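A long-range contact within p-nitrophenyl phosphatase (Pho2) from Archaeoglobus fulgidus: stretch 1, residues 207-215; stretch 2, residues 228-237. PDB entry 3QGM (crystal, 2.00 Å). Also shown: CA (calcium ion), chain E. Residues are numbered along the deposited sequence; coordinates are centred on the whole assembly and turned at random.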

# COMPACT_ATOMS: atom_id res chain seq x y z
N VAL A 207 -14.33 -12.15 -31.97
CA VAL A 207 -14.40 -12.60 -30.59
C VAL A 207 -15.27 -11.66 -29.73
O VAL A 207 -15.33 -10.44 -29.97
N ALA A 208 -15.99 -12.24 -28.77
CA ALA A 208 -16.67 -11.45 -27.74
C ALA A 208 -16.10 -11.79 -26.36
O ALA A 208 -15.75 -12.93 -26.10
N VAL A 209 -15.99 -10.79 -25.50
CA VAL A 209 -15.41 -10.94 -24.16
C VAL A 209 -16.57 -10.86 -23.18
O VAL A 209 -17.33 -9.89 -23.19
N VAL A 210 -16.76 -11.90 -22.38
CA VAL A 210 -17.93 -12.01 -21.52
C VAL A 210 -17.43 -12.00 -20.11
O VAL A 210 -16.42 -12.68 -19.80
N GLY A 211 -18.15 -11.28 -19.25
CA GLY A 211 -17.80 -11.15 -17.87
C GLY A 211 -18.83 -10.45 -17.02
O GLY A 211 -19.89 -10.03 -17.51
N ASP A 212 -18.50 -10.32 -15.75
CA ASP A 212 -19.44 -9.79 -14.76
C ASP A 212 -19.03 -8.44 -14.23
O ASP A 212 -19.77 -7.89 -13.46
N GLN A 213 -17.86 -7.92 -14.64
CA GLN A 213 -17.34 -6.62 -14.19
C GLN A 213 -17.02 -5.66 -15.35
O GLN A 213 -16.21 -5.95 -16.25
N ILE A 214 -17.64 -4.49 -15.29
CA ILE A 214 -17.45 -3.47 -16.34
C ILE A 214 -16.03 -3.00 -16.38
O ILE A 214 -15.40 -2.95 -17.44
N ASP A 215 -15.48 -2.68 -15.22
CA ASP A 215 -14.10 -2.20 -15.11
C ASP A 215 -13.03 -3.25 -15.28
O ASP A 215 -11.87 -2.93 -15.31
N THR A 228 -18.15 -6.67 -26.36
CA THR A 228 -18.20 -6.98 -24.95
C THR A 228 -19.63 -7.31 -24.55
O THR A 228 -20.62 -6.69 -25.04
N VAL A 229 -19.72 -8.30 -23.67
CA VAL A 229 -20.99 -8.80 -23.13
C VAL A 229 -20.90 -8.81 -21.60
O VAL A 229 -20.02 -9.45 -21.03
N LEU A 230 -21.83 -8.14 -20.95
CA LEU A 230 -21.89 -8.18 -19.50
C LEU A 230 -23.04 -9.09 -19.07
O LEU A 230 -24.17 -8.98 -19.56
N VAL A 231 -22.74 -9.99 -18.14
CA VAL A 231 -23.78 -10.82 -17.55
C VAL A 231 -23.99 -10.39 -16.12
O VAL A 231 -23.12 -9.78 -15.50
N LEU A 232 -25.16 -10.75 -15.61
CA LEU A 232 -25.62 -10.24 -14.33
C LEU A 232 -25.69 -11.35 -13.24
O LEU A 232 -26.36 -11.19 -12.23
N THR A 233 -24.96 -12.43 -13.45
CA THR A 233 -24.86 -13.53 -12.48
C THR A 233 -23.80 -13.30 -11.39
O THR A 233 -23.73 -14.09 -10.48
N GLY A 234 -23.03 -12.19 -11.45
CA GLY A 234 -21.92 -11.97 -10.53
C GLY A 234 -21.94 -10.56 -9.96
O GLY A 234 -22.98 -10.10 -9.53
N VAL A 235 -20.79 -9.87 -9.99
CA VAL A 235 -20.64 -8.54 -9.35
C VAL A 235 -21.69 -7.48 -9.85
O VAL A 235 -22.19 -6.65 -9.07
N THR A 236 -22.05 -7.51 -11.13
CA THR A 236 -22.99 -6.52 -11.65
C THR A 236 -24.38 -7.11 -11.62
O THR A 236 -24.59 -8.25 -11.96
N THR A 237 -25.32 -6.34 -11.10
CA THR A 237 -26.70 -6.82 -10.98
C THR A 237 -27.63 -5.87 -11.74
O THR A 237 -27.22 -4.78 -12.18

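Two neighbouring parallel strands, 207-211 and 228-231, bring these stretches together, and their side chains alternate between the two faces of the sheet. At the start of stretch 1, Val-207 (chi1 t) lies beyond the reach of stretch 2. Ala-208 points sideways, and its short side chain makes a loose apolar contact, CB to Val-229 CG2, at 4.4 Å.

Val-209 (t) shares a face with Thr-228 (p), whose OG1 finds its hydrogen bond elsewhere in the structure. The link here is made by backbone: Val-229 N donates to Val-209 O at 2.9 Å. Val-210 and Val-229, both t, occupy the other face. Val-210 CG2 lies 4.0 Å from Val-229 CB, while Val-210 CG1 reaches along the sheet to Val-231 CG1 at 4.1 Å, Val-231 being in the m rotamer. Beta-branched valines suit such a site, since they favour extended backbone and offer compact apolar surfaces to a buried layer.

Gly-211 has no side chain, and its extended backbone carries the pairing onward: its N donates to Val-229 O at 3.2 Å, and Val-231 N donates to its O at 2.9 Å.

At Asp-212 the strand gives way to loop, and polar chemistry takes over. Its CA-to-CB bond points sideways, but the p rotamer brings the carboxylate nearer to stretch 2. Asp-212 OD1 binds the calcium ion at 2.3 Å; Asp-212 OD2 accepts from Val-235 N at 2.9 Å and from water 1 at 2.6 Å, a water that is itself a calcium ligand. A carboxylate is well fitted to this double task, joining metal to loop through its two oxygens. Gly-234 suits the tight passage beside it: a CB there would fall 2.2 Å from Asp-212 OD2, a clash. The backbone of Asp-212 also serves, for its O accepts from Thr-236 OG1 (Thr-236 chi1 m) at 2.6 Å.

Gln-213, at the N-cap position, is m then t, and its aliphatic portion lies against Val-235 (t), with Gln-213 CG 3.8 Å from Val-235 CB. Its amide end turns to the metal site: Gln-213 NE2 donates at 2.9 Å to water 2, a calcium ligand.

Ile-214 (chi1 m, chi2 off-well at -112°) opens the helix. The end of its long side chain bends nearer stretch 2, placing CD1 3.8 Å from CD2 of Leu-230 (t, p) in a buried apolar contact. Water 3 accepts from Ile-214 N at 2.8 Å and donates to Thr-236 OG1 at 3.0 Å, bridging helix start and loop. Asp-215 (p) makes no contact with stretch 2.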

# COMPACT_ATOMS: atom_id res chain seq x y z
CB VAL A 207 -12.97 -12.76 -30.01
CG1 VAL A 207 -13.02 -13.15 -28.53
CG2 VAL A 207 -12.16 -13.79 -30.79
CB ALA A 208 -18.20 -11.63 -27.77
CB VAL A 209 -14.37 -9.84 -23.96
CG1 VAL A 209 -13.83 -9.77 -22.44
CG2 VAL A 209 -13.24 -10.04 -24.95
CB VAL A 210 -18.66 -13.36 -21.70
CG1 VAL A 210 -19.89 -13.43 -20.77
CG2 VAL A 210 -19.08 -13.59 -23.17
CB ASP A 212 -19.66 -10.78 -13.59
CG ASP A 212 -18.45 -10.91 -12.67
OD1 ASP A 212 -17.30 -10.79 -13.13
OD2 ASP A 212 -18.66 -11.18 -11.47
CB GLN A 213 -16.07 -6.81 -13.35
CG GLN A 213 -16.31 -7.53 -12.05
CD GLN A 213 -15.07 -7.55 -11.16
OE1 GLN A 213 -15.01 -6.85 -10.16
NE2 GLN A 213 -14.11 -8.38 -11.49
CB ILE A 214 -18.32 -2.29 -16.08
CG1 ILE A 214 -19.78 -2.76 -16.05
CG2 ILE A 214 -18.01 -1.12 -17.14
CD1 ILE A 214 -20.63 -2.31 -17.16
CB ASP A 215 -13.87 -1.54 -13.75
CG ASP A 215 -14.03 -2.50 -12.60
OD1 ASP A 215 -13.26 -2.37 -11.65
OD2 ASP A 215 -14.93 -3.35 -12.64
CB THR A 228 -17.73 -5.76 -24.10
OG1 THR A 228 -18.50 -4.61 -24.49
CG2 THR A 228 -16.21 -5.49 -24.30
CB VAL A 229 -21.32 -10.25 -23.55
CG1 VAL A 229 -22.57 -10.71 -22.84
CG2 VAL A 229 -21.48 -10.40 -25.11
CB LEU A 230 -22.10 -6.77 -18.93
CG LEU A 230 -22.12 -6.71 -17.39
CD1 LEU A 230 -20.70 -6.81 -16.78
CD2 LEU A 230 -22.76 -5.41 -16.95
CB VAL A 231 -23.50 -12.34 -17.61
CG1 VAL A 231 -23.52 -12.81 -19.06
CG2 VAL A 231 -22.18 -12.70 -16.88
CB LEU A 232 -26.98 -9.54 -14.53
CG LEU A 232 -26.99 -8.38 -15.54
CD1 LEU A 232 -28.39 -7.80 -15.66
CD2 LEU A 232 -25.98 -7.26 -15.18
CB THR A 233 -24.59 -14.89 -13.17
OG1 THR A 233 -23.63 -14.73 -14.23
CG2 THR A 233 -25.92 -15.47 -13.72
CB VAL A 235 -19.17 -8.04 -9.55
CG1 VAL A 235 -19.01 -6.59 -9.20
CG2 VAL A 235 -18.14 -8.92 -8.75
CB THR A 236 -22.60 -5.99 -13.03
OG1 THR A 236 -21.19 -5.75 -13.06
CG2 THR A 236 -23.34 -4.65 -13.34
CB THR A 237 -27.14 -6.84 -9.55
OG1 THR A 237 -27.17 -5.51 -9.07
CG2 THR A 237 -26.16 -7.67 -8.70
CA CA E . -15.48 -12.09 -12.77
O HOH W 1 -16.25 -11.53 -10.52
O HOH W 2 -14.32 -10.44 -13.48
O HOH W 3 -19.17 -3.55 -13.19
O HOH W 4 -13.55 -12.62 -11.53